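Local coordinates for biotin protein ligase-like protein of unknown function (Silicibacter sp., PDB 3BFM) that is of unknown function but resembles biotin protein ligases and binds calcium ions in the crystal, at residues Thr5-Pro10 against Leu159-Ala164; Gln21-Leu26 against Leu39-Leu44; Val48-Leu53 against Gly126-Leu131. All blocks are in the same frame, centred on the assembly; numbering follows the deposited sequence.

How the interactions relate
All three contacts belong to the part of the chain related to biotin and lipoate ligases, and all meet at its mixed sheet. Interactions 2 and 3, with centres about 9 Å apart, share neighbouring strands 39-44 and 48-55, joined by a probable hydrogen bond of 2.8 Å between Val-41 O and Ala-52 N. Beside the calcium site of interaction 2, Asp-22 OD1 forms a 3.2 Å salt bridge with Arg-50 NH1 of interaction 3. Interaction 1 lies on the sheet face opposite to helix 23-32, its centre about 14 Å from that of interaction 2 and about 13 Å from that of interaction 3; there Leu-160 packs on Tyr-42, Leu-44 and Ala-51.

Interaction 1: residues Thr5-Pro10 against Leu159-Ala164; sequences TITFPP and LLESWA
Phe-8 and Glu-161 mark the closest approach of the backbones, 5.9 Å between their CA atoms, where the irregular N-terminal segment 5-10 runs past helix 156-175. Glu-161 is the main link. Its chain, extended beyond CG, carries OE2 to the backbone N of Thr-7 (2.9 Å, nearly straight at 172°), meeting it on the anti side of the carboxylate and somewhat out of its plane. The other oxygen, OE1, forms a salt bridge with Arg-158, which would help to keep the carboxylate charged and fixed in rotation. A water, 2.7 Å from Thr-7 O and 3.1 Å from Glu-161 O, donates to both carbonyls. In this ligase-like fold the helix covers one face of the mixed sheet, and the N-terminal segment lies beside it, leading into strand 13-16. The apolar residues of the segment suit that place. The ring edge of Phe-8 meets the helix: CD1 lies 3.4 Å from Ala-164 CB, a methyl small enough to admit the ring, while CZ is 4.1 Å from Leu-160 CG. Ile-6 crosses Leu-160 at about a right angle, its CD1 3.8 Å from Leu-160 CD2.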
loop_
_atom_site.group_PDB
_atom_site.type_symbol
_atom_site.label_atom_id
_atom_site.label_comp_id
_atom_site.label_asym_id
_atom_site.label_seq_id
_atom_site.Cartn_x
_atom_site.Cartn_y
_atom_site.Cartn_z
ATOM N N THR A 5 19.945 -2.237 4.480
ATOM C CA THR A 5 18.589 -1.612 4.573
ATOM C C THR A 5 17.650 -2.161 3.512
ATOM O O THR A 5 17.942 -2.114 2.323
ATOM C CB THR A 5 18.649 -0.069 4.454
ATOM O OG1 THR A 5 19.416 0.463 5.543
ATOM C CG2 THR A 5 17.248 0.548 4.491
ATOM N N ILE A 6 16.513 -2.679 3.954
ATOM C CA ILE A 6 15.535 -3.269 3.043
ATOM C C ILE A 6 14.410 -2.259 2.839
ATOM O O ILE A 6 13.664 -1.932 3.773
ATOM C CB ILE A 6 15.018 -4.607 3.568
ATOM C CG1 ILE A 6 16.152 -5.641 3.575
ATOM C CG2 ILE A 6 13.908 -5.153 2.695
ATOM C CD1 ILE A 6 15.786 -6.928 4.290
ATOM N N THR A 7 14.285 -1.791 1.605
ATOM C CA THR A 7 13.332 -0.745 1.261
ATOM C C THR A 7 12.162 -1.347 0.510
ATOM O O THR A 7 12.371 -2.023 -0.470
ATOM C CB THR A 7 14.015 0.296 0.377
ATOM O OG1 THR A 7 15.204 0.730 1.039
ATOM C CG2 THR A 7 13.111 1.481 0.143
ATOM N N PHE A 8 10.945 -1.104 0.992
ATOM C CA PHE A 8 9.723 -1.609 0.391
ATOM C C PHE A 8 8.973 -0.439 -0.192
ATOM O O PHE A 8 9.274 0.710 0.162
ATOM C CB PHE A 8 8.870 -2.326 1.434
ATOM C CG PHE A 8 9.461 -3.640 1.872
ATOM C CD1 PHE A 8 9.531 -4.710 0.999
ATOM C CD2 PHE A 8 9.969 -3.805 3.143
ATOM C CE1 PHE A 8 10.107 -5.885 1.393
ATOM C CE2 PHE A 8 10.542 -5.005 3.537
ATOM C CZ PHE A 8 10.614 -6.026 2.679
ATOM N N PRO A 9 8.052 -0.710 -1.125
ATOM C CA PRO A 9 7.178 0.340 -1.655
ATOM C C PRO A 9 6.427 1.102 -0.552
ATOM O O PRO A 9 6.251 0.604 0.561
ATOM C CB PRO A 9 6.181 -0.423 -2.519
ATOM C CG PRO A 9 6.775 -1.723 -2.791
ATOM C CD PRO A 9 7.820 -2.013 -1.781
ATOM N N PRO A 10 5.979 2.335 -0.849
ATOM C CA PRO A 10 5.187 3.057 0.126
ATOM C C PRO A 10 4.001 2.233 0.578
ATOM O O PRO A 10 3.362 1.583 -0.255
ATOM C CB PRO A 10 4.702 4.283 -0.665
ATOM C CG PRO A 10 5.750 4.508 -1.641
ATOM C CD PRO A 10 6.194 3.132 -2.069
ATOM N N LEU A 159 16.556 -9.261 -3.816
ATOM C CA LEU A 159 15.502 -10.202 -4.263
ATOM C C LEU A 159 14.182 -10.053 -3.465
ATOM O O LEU A 159 13.078 -10.029 -4.022
ATOM C CB LEU A 159 16.027 -11.625 -4.234
ATOM C CG LEU A 159 15.046 -12.699 -4.744
ATOM C CD1 LEU A 159 14.587 -12.491 -6.190
ATOM C CD2 LEU A 159 15.626 -14.129 -4.597
ATOM N N LEU A 160 14.314 -9.959 -2.145
ATOM C CA LEU A 160 13.181 -9.652 -1.280
ATOM C C LEU A 160 12.463 -8.369 -1.649
ATOM O O LEU A 160 11.239 -8.355 -1.772
ATOM C CB LEU A 160 13.643 -9.625 0.169
ATOM C CG LEU A 160 12.628 -9.232 1.226
ATOM C CD1 LEU A 160 11.398 -10.175 1.221
ATOM C CD2 LEU A 160 13.344 -9.252 2.587
ATOM N N GLU A 161 13.222 -7.275 -1.813
ATOM C CA GLU A 161 12.664 -6.001 -2.214
ATOM C C GLU A 161 11.941 -6.120 -3.531
ATOM O O GLU A 161 10.852 -5.580 -3.710
ATOM C CB GLU A 161 13.795 -4.975 -2.391
ATOM C CG GLU A 161 14.413 -4.553 -1.102
ATOM C CD GLU A 161 15.663 -3.694 -1.285
ATOM O OE1 GLU A 161 16.225 -3.653 -2.411
ATOM O OE2 GLU A 161 16.051 -3.028 -0.297
ATOM N N SER A 162 12.566 -6.835 -4.457
ATOM C CA SER A 162 12.021 -6.990 -5.799
ATOM C C SER A 162 10.749 -7.839 -5.798
ATOM O O SER A 162 9.804 -7.552 -6.525
ATOM C CB SER A 162 13.072 -7.586 -6.711
ATOM O OG SER A 162 12.653 -7.474 -8.043
ATOM N N TRP A 163 10.725 -8.877 -4.967
ATOM C CA TRP A 163 9.531 -9.721 -4.874
ATOM C C TRP A 163 8.361 -8.822 -4.415
ATOM O O TRP A 163 7.283 -8.763 -5.032
ATOM C CB TRP A 163 9.747 -10.879 -3.937
ATOM C CG TRP A 163 8.545 -11.786 -3.811
ATOM C CD1 TRP A 163 7.879 -12.427 -4.836
ATOM C CD2 TRP A 163 7.908 -12.191 -2.602
ATOM N NE1 TRP A 163 6.871 -13.182 -4.326
ATOM C CE2 TRP A 163 6.857 -13.061 -2.958
ATOM C CE3 TRP A 163 8.111 -11.881 -1.256
ATOM C CZ2 TRP A 163 5.991 -13.621 -2.011
ATOM C CZ3 TRP A 163 7.249 -12.430 -0.298
ATOM C CH2 TRP A 163 6.218 -13.306 -0.680
ATOM N N ALA A 164 8.591 -8.106 -3.320
ATOM C CA ALA A 164 7.556 -7.210 -2.800
ATOM C C ALA A 164 7.024 -6.238 -3.855
ATOM O O ALA A 164 5.792 -6.090 -4.009
ATOM C CB ALA A 164 8.036 -6.471 -1.554
HETATM O O HOH W 1 10.848 -2.713 -2.646
#

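Interaction 2: residues Gln21-Leu26 against Leu39-Leu44. With CA (calcium ion), chain B.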
loop_
_atom_site.group_PDB
_atom_site.type_symbol
_atom_site.label_atom_id
_atom_site.label_comp_id
_atom_site.label_asym_id
_atom_site.label_seq_id
_atom_site.Cartn_x
_atom_site.Cartn_y
_atom_site.Cartn_z
ATOM N N GLN A 21 10.380 -16.578 16.299
ATOM C CA GLN A 21 9.464 -16.211 15.222
ATOM C C GLN A 21 9.990 -16.648 13.836
ATOM O O GLN A 21 11.193 -16.527 13.526
ATOM C CB GLN A 21 9.265 -14.697 15.207
ATOM C CG GLN A 21 8.816 -14.043 16.536
ATOM C CD GLN A 21 8.765 -12.497 16.521
ATOM O OE1 GLN A 21 9.574 -11.807 15.881
ATOM N NE2 GLN A 21 7.801 -11.945 17.266
ATOM N N ASP A 22 9.086 -17.140 12.974
ATOM C CA ASP A 22 9.393 -17.313 11.555
ATOM C C ASP A 22 8.358 -16.522 10.754
ATOM O O ASP A 22 7.231 -16.331 11.230
ATOM C CB ASP A 22 9.375 -18.787 11.120
ATOM C CG ASP A 22 10.359 -19.657 11.901
ATOM O OD1 ASP A 22 11.470 -19.204 12.250
ATOM O OD2 ASP A 22 9.992 -20.814 12.173
ATOM N N PRO A 23 8.745 -16.012 9.580
ATOM C CA PRO A 23 7.859 -15.089 8.844
ATOM C C PRO A 23 6.420 -15.541 8.557
ATOM O O PRO A 23 5.480 -14.792 8.863
ATOM C CB PRO A 23 8.652 -14.822 7.562
ATOM C CG PRO A 23 10.064 -14.928 7.988
ATOM C CD PRO A 23 10.048 -16.126 8.921
ATOM N N PHE A 24 6.229 -16.740 8.011
ATOM C CA PHE A 24 4.889 -17.159 7.589
ATOM C C PHE A 24 4.020 -17.293 8.846
ATOM O O PHE A 24 2.925 -16.716 8.900
ATOM C CB PHE A 24 4.969 -18.459 6.803
ATOM C CG PHE A 24 3.632 -18.954 6.272
ATOM C CD1 PHE A 24 2.974 -18.227 5.278
ATOM C CD2 PHE A 24 3.050 -20.105 6.754
ATOM C CE1 PHE A 24 1.791 -18.665 4.738
ATOM C CE2 PHE A 24 1.823 -20.538 6.236
ATOM C CZ PHE A 24 1.199 -19.810 5.262
ATOM N N ASP A 25 4.511 -18.019 9.852
ATOM C CA ASP A 25 3.791 -18.161 11.129
ATOM C C ASP A 25 3.484 -16.823 11.776
ATOM O O ASP A 25 2.328 -16.563 12.166
ATOM C CB ASP A 25 4.592 -19.010 12.104
ATOM C CG ASP A 25 3.845 -19.255 13.417
ATOM O OD1 ASP A 25 3.077 -20.235 13.465
ATOM O OD2 ASP A 25 4.029 -18.477 14.390
ATOM N N LEU A 26 4.506 -15.965 11.876
ATOM C CA LEU A 26 4.353 -14.660 12.514
ATOM C C LEU A 26 3.366 -13.759 11.769
ATOM O O LEU A 26 2.533 -13.077 12.376
ATOM C CB LEU A 26 5.715 -13.950 12.629
ATOM C CG LEU A 26 5.672 -12.601 13.385
ATOM C CD1 LEU A 26 5.063 -12.816 14.775
ATOM C CD2 LEU A 26 7.048 -11.930 13.425
ATOM N N LEU A 39 1.995 -5.474 5.627
ATOM C CA LEU A 39 3.114 -6.040 6.381
ATOM C C LEU A 39 3.846 -7.103 5.581
ATOM O O LEU A 39 3.205 -8.033 5.031
ATOM C CB LEU A 39 2.631 -6.669 7.660
ATOM C CG LEU A 39 3.663 -7.302 8.587
ATOM C CD1 LEU A 39 4.589 -6.232 9.179
ATOM C CD2 LEU A 39 2.955 -8.103 9.703
ATOM N N VAL A 40 5.165 -6.979 5.580
ATOM C CA VAL A 40 6.095 -7.941 5.022
ATOM C C VAL A 40 7.017 -8.375 6.149
ATOM O O VAL A 40 7.889 -7.643 6.564
ATOM C CB VAL A 40 6.946 -7.387 3.844
ATOM C CG1 VAL A 40 7.904 -8.463 3.306
ATOM C CG2 VAL A 40 6.065 -6.813 2.751
ATOM N N VAL A 41 6.806 -9.581 6.646
ATOM C CA VAL A 41 7.695 -10.168 7.645
ATOM C C VAL A 41 8.764 -10.958 6.926
ATOM O O VAL A 41 8.455 -11.696 6.004
ATOM C CB VAL A 41 6.937 -11.118 8.583
ATOM C CG1 VAL A 41 7.884 -11.600 9.726
ATOM C CG2 VAL A 41 5.692 -10.439 9.137
ATOM N N TYR A 42 10.023 -10.796 7.320
ATOM C CA TYR A 42 11.091 -11.491 6.644
ATOM C C TYR A 42 12.140 -11.991 7.613
ATOM O O TYR A 42 12.235 -11.552 8.774
ATOM C CB TYR A 42 11.701 -10.592 5.556
ATOM C CG TYR A 42 12.399 -9.361 6.119
ATOM C CD1 TYR A 42 13.722 -9.413 6.469
ATOM C CD2 TYR A 42 11.718 -8.161 6.265
ATOM C CE1 TYR A 42 14.365 -8.325 6.971
ATOM C CE2 TYR A 42 12.372 -7.023 6.778
ATOM C CZ TYR A 42 13.676 -7.124 7.116
ATOM O OH TYR A 42 14.334 -6.021 7.656
ATOM N N GLU A 43 12.928 -12.947 7.142
ATOM C CA GLU A 43 14.015 -13.524 7.932
ATOM C C GLU A 43 15.046 -13.982 6.927
ATOM O O GLU A 43 14.741 -14.846 6.095
ATOM C CB GLU A 43 13.498 -14.699 8.781
ATOM C CG GLU A 43 14.506 -15.235 9.731
ATOM C CD GLU A 43 13.931 -16.083 10.855
ATOM O OE1 GLU A 43 12.792 -16.638 10.777
ATOM O OE2 GLU A 43 14.660 -16.279 11.836
ATOM N N LEU A 44 16.229 -13.348 6.966
ATOM C CA LEU A 44 17.318 -13.667 6.056
ATOM C C LEU A 44 18.455 -14.354 6.812
ATOM O O LEU A 44 18.916 -13.865 7.869
ATOM C CB LEU A 44 17.870 -12.402 5.372
ATOM C CG LEU A 44 17.260 -11.922 4.049
ATOM C CD1 LEU A 44 15.961 -11.160 4.300
ATOM C CD2 LEU A 44 18.244 -11.041 3.295
HETATM CA CA CA B . 13.135 -17.707 12.977
HETATM O O HOH W 2 13.956 -16.265 14.659
HETATM O O HOH W 3 12.811 -19.065 14.995
HETATM O O HOH W 4 14.701 -19.409 12.433
#
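Pro-23, Val-41 and Glu-43 carry most of this contact, in which the first turn of helix 23-32 sits against strand 39-44. Pro-23 opens the helix, a place that suits proline because the lack of an N-H costs nothing in the first turn. Its ring lies against the strand, touching backbone as well as side chains: CB is 3.5 Å from Val-41 O, and CG is equally close to Glu-43 CB, the two side chains crossing at about a right angle. Val-41, a branched residue well suited to a strand, has CG1 anti to its backbone N; that methyl approaches Pro-23 CA and lies 3.8 Å from Leu-26 CD2, one turn along the helix. Strand 13-16, this helix and strand 39-44 form a beta-alpha-beta unit, so the packing holds the crossover helix on its sheet. Tyr-42, between Val-41 and Glu-43, has its side chain on the other face, against Leu-160 of helix 156-175.

Glu-43 reaches beyond the helix start. Its CG is anti to the backbone N (chi1 -173°), and the chain beyond is extended. The carboxylate of Glu-43 binds a calcium ion in bidentate fashion, OE1 at 2.5 Å and OE2 at 2.4 Å. From the other segment the calcium is bound by the backbone carbonyl Gln-21 O at 2.3 Å and by Asp-22 OD1 at 2.4 Å. Asp-22 stands at the N-cap position but makes no capping bond with its side chain. Three waters bring the ligands to seven oxygens, a number common for calcium. Asp-22 OD1 and Glu-43 OE1 are only 3.2 Å apart and would repel each other without the ion, so calcium probably offsets their charge and ties the helix start to the strand.

Interaction 3: residues Val48-Leu53 against Gly126-Leu131; sequences VLRAAL and GLDLPL
Leu-49 and Leu-129 form a hydrogen-bonded antiparallel pair, and so do Ala-51 and Leu-127, giving four backbone bonds between residues 48-53 and 126-131. Leu-49 N donates to Leu-129 O at 2.8 Å, and Leu-129 N returns the bond to Leu-49 O at 2.9 Å. Ala-51 N reaches Leu-127 O at 3.0 Å, whereas Leu-127 N meets Ala-51 O at 2.7 Å. Some of these oxygens gain a second, weaker partner: Arg-50 CA lies 3.3 Å from Leu-127 O in a CA-H...O contact. The residues between turn their backbone polar groups outward, Arg-50 and Ala-52 to Glu-43 and Val-41, Gly-126 and Asp-128 to Arg-108 and Arg-106.

Arg-50 and Asp-128 face each other as a non-hydrogen-bonded pair. Asp-128 OD2 rests against the aliphatic part of the arginine, 3.3 Å from CD, but the chain bends at chi3 (-82°) and NE stays 4.6 Å from OD2. Asp-128 OD1 has its salt bridge with Arg-108 instead, while NH1 of Arg-50 reaches Asp-22, a calcium ligand. An alanine in place of Arg-50 would probably leave Asp-22 with the calcium but without the guanidinium, and uncover Asp-128 OD2 where CG and CD had lain.

On the other face Leu-49, Ala-51, Leu-127 and Leu-129 are buried, as apolar residues there should be: Ala-51 packs on Leu-160 and Leu-127 on Trp-163, both of helix 156-175, while Phe-75 of helix 67-82 covers Leu-127 and Leu-129. The two strands lie inside the sheet, flanked by strands 39-44 and 102-111.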
loop_
_atom_site.group_PDB
_atom_site.type_symbol
_atom_site.label_atom_id
_atom_site.label_comp_id
_atom_site.label_asym_id
_atom_site.label_seq_id
_atom_site.Cartn_x
_atom_site.Cartn_y
_atom_site.Cartn_z
ATOM N N VAL A 48 19.191 -19.283 3.529
ATOM C CA VAL A 48 17.753 -19.309 3.254
ATOM C C VAL A 48 17.182 -17.905 3.321
ATOM O O VAL A 48 17.683 -17.037 4.050
ATOM C CB VAL A 48 16.989 -20.248 4.219
ATOM C CG1 VAL A 48 17.295 -19.868 5.658
ATOM C CG2 VAL A 48 15.440 -20.233 3.954
ATOM N N LEU A 49 16.169 -17.685 2.492
ATOM C CA LEU A 49 15.357 -16.459 2.542
ATOM C C LEU A 49 13.914 -16.824 2.858
ATOM O O LEU A 49 13.336 -17.662 2.190
ATOM C CB LEU A 49 15.423 -15.672 1.216
ATOM C CG LEU A 49 14.480 -14.463 1.001
ATOM C CD1 LEU A 49 14.777 -13.358 2.036
ATOM C CD2 LEU A 49 14.593 -13.892 -0.409
ATOM N N ARG A 50 13.329 -16.202 3.880
ATOM C CA ARG A 50 11.903 -16.404 4.146
ATOM C C ARG A 50 11.248 -15.060 4.218
ATOM O O ARG A 50 11.872 -14.101 4.692
ATOM C CB ARG A 50 11.644 -17.222 5.415
ATOM C CG ARG A 50 12.106 -18.668 5.268
ATOM C CD ARG A 50 12.027 -19.400 6.598
ATOM N NE ARG A 50 13.205 -19.105 7.378
ATOM C CZ ARG A 50 13.365 -19.415 8.660
ATOM N NH1 ARG A 50 12.411 -20.025 9.349
ATOM N NH2 ARG A 50 14.497 -19.101 9.262
ATOM N N ALA A 51 10.012 -14.982 3.726
ATOM C CA ALA A 51 9.253 -13.779 3.818
ATOM C C ALA A 51 7.795 -14.080 3.718
ATOM O O ALA A 51 7.387 -15.166 3.274
ATOM C CB ALA A 51 9.724 -12.756 2.756
ATOM N N ALA A 52 6.978 -13.169 4.203
ATOM C CA ALA A 52 5.508 -13.401 4.167
ATOM C C ALA A 52 4.838 -12.039 4.076
ATOM O O ALA A 52 5.269 -11.104 4.724
ATOM C CB ALA A 52 4.995 -14.224 5.383
ATOM N N LEU A 53 3.782 -11.990 3.262
ATOM C CA LEU A 53 2.956 -10.792 3.021
ATOM C C LEU A 53 1.560 -10.985 3.578
ATOM O O LEU A 53 0.915 -12.024 3.298
ATOM C CB LEU A 53 2.734 -10.570 1.534
ATOM C CG LEU A 53 3.873 -10.780 0.564
ATOM C CD1 LEU A 53 3.311 -10.531 -0.826
ATOM C CD2 LEU A 53 5.019 -9.825 0.885
ATOM N N GLY A 126 3.456 -16.755 1.844
ATOM C CA GLY A 126 4.816 -16.875 2.328
ATOM C C GLY A 126 5.732 -17.455 1.284
ATOM O O GLY A 126 5.307 -18.325 0.512
ATOM N N LEU A 127 6.966 -16.954 1.257
ATOM C CA LEU A 127 8.008 -17.440 0.393
ATOM C C LEU A 127 9.066 -18.130 1.271
ATOM O O LEU A 127 9.456 -17.592 2.320
ATOM C CB LEU A 127 8.628 -16.239 -0.362
ATOM C CG LEU A 127 9.875 -16.548 -1.184
ATOM C CD1 LEU A 127 9.533 -17.556 -2.316
ATOM C CD2 LEU A 127 10.559 -15.262 -1.766
ATOM N N ASP A 128 9.466 -19.346 0.889
ATOM C CA ASP A 128 10.632 -19.995 1.479
ATOM C C ASP A 128 11.581 -20.350 0.314
ATOM O O ASP A 128 11.190 -21.044 -0.616
ATOM C CB ASP A 128 10.235 -21.240 2.242
ATOM C CG ASP A 128 9.574 -20.935 3.595
ATOM O OD1 ASP A 128 8.442 -20.403 3.634
ATOM O OD2 ASP A 128 10.184 -21.278 4.632
ATOM N N LEU A 129 12.809 -19.839 0.355
ATOM C CA LEU A 129 13.726 -20.061 -0.726
ATOM C C LEU A 129 15.091 -20.446 -0.174
ATOM O O LEU A 129 15.738 -19.638 0.532
ATOM C CB LEU A 129 13.828 -18.803 -1.612
ATOM C CG LEU A 129 14.684 -18.824 -2.874
ATOM C CD1 LEU A 129 13.995 -19.683 -3.956
ATOM C CD2 LEU A 129 14.988 -17.411 -3.459
ATOM N N PRO A 130 15.529 -21.671 -0.485
ATOM C CA PRO A 130 16.893 -22.034 -0.137
ATOM C C PRO A 130 17.926 -21.346 -0.988
ATOM O O PRO A 130 17.782 -21.273 -2.181
ATOM C CB PRO A 130 16.915 -23.533 -0.377
ATOM C CG PRO A 130 15.893 -23.784 -1.420
ATOM C CD PRO A 130 14.825 -22.766 -1.188
ATOM N N LEU A 131 18.977 -20.835 -0.348
ATOM C CA LEU A 131 20.027 -20.097 -1.045
ATOM C C LEU A 131 21.239 -20.996 -1.243
ATOM O O LEU A 131 21.781 -21.036 -2.331
ATOM C CB LEU A 131 20.392 -18.865 -0.257
ATOM C CG LEU A 131 19.254 -17.859 -0.064
ATOM C CD1 LEU A 131 19.778 -16.697 0.834
ATOM C CD2 LEU A 131 18.715 -17.314 -1.370
#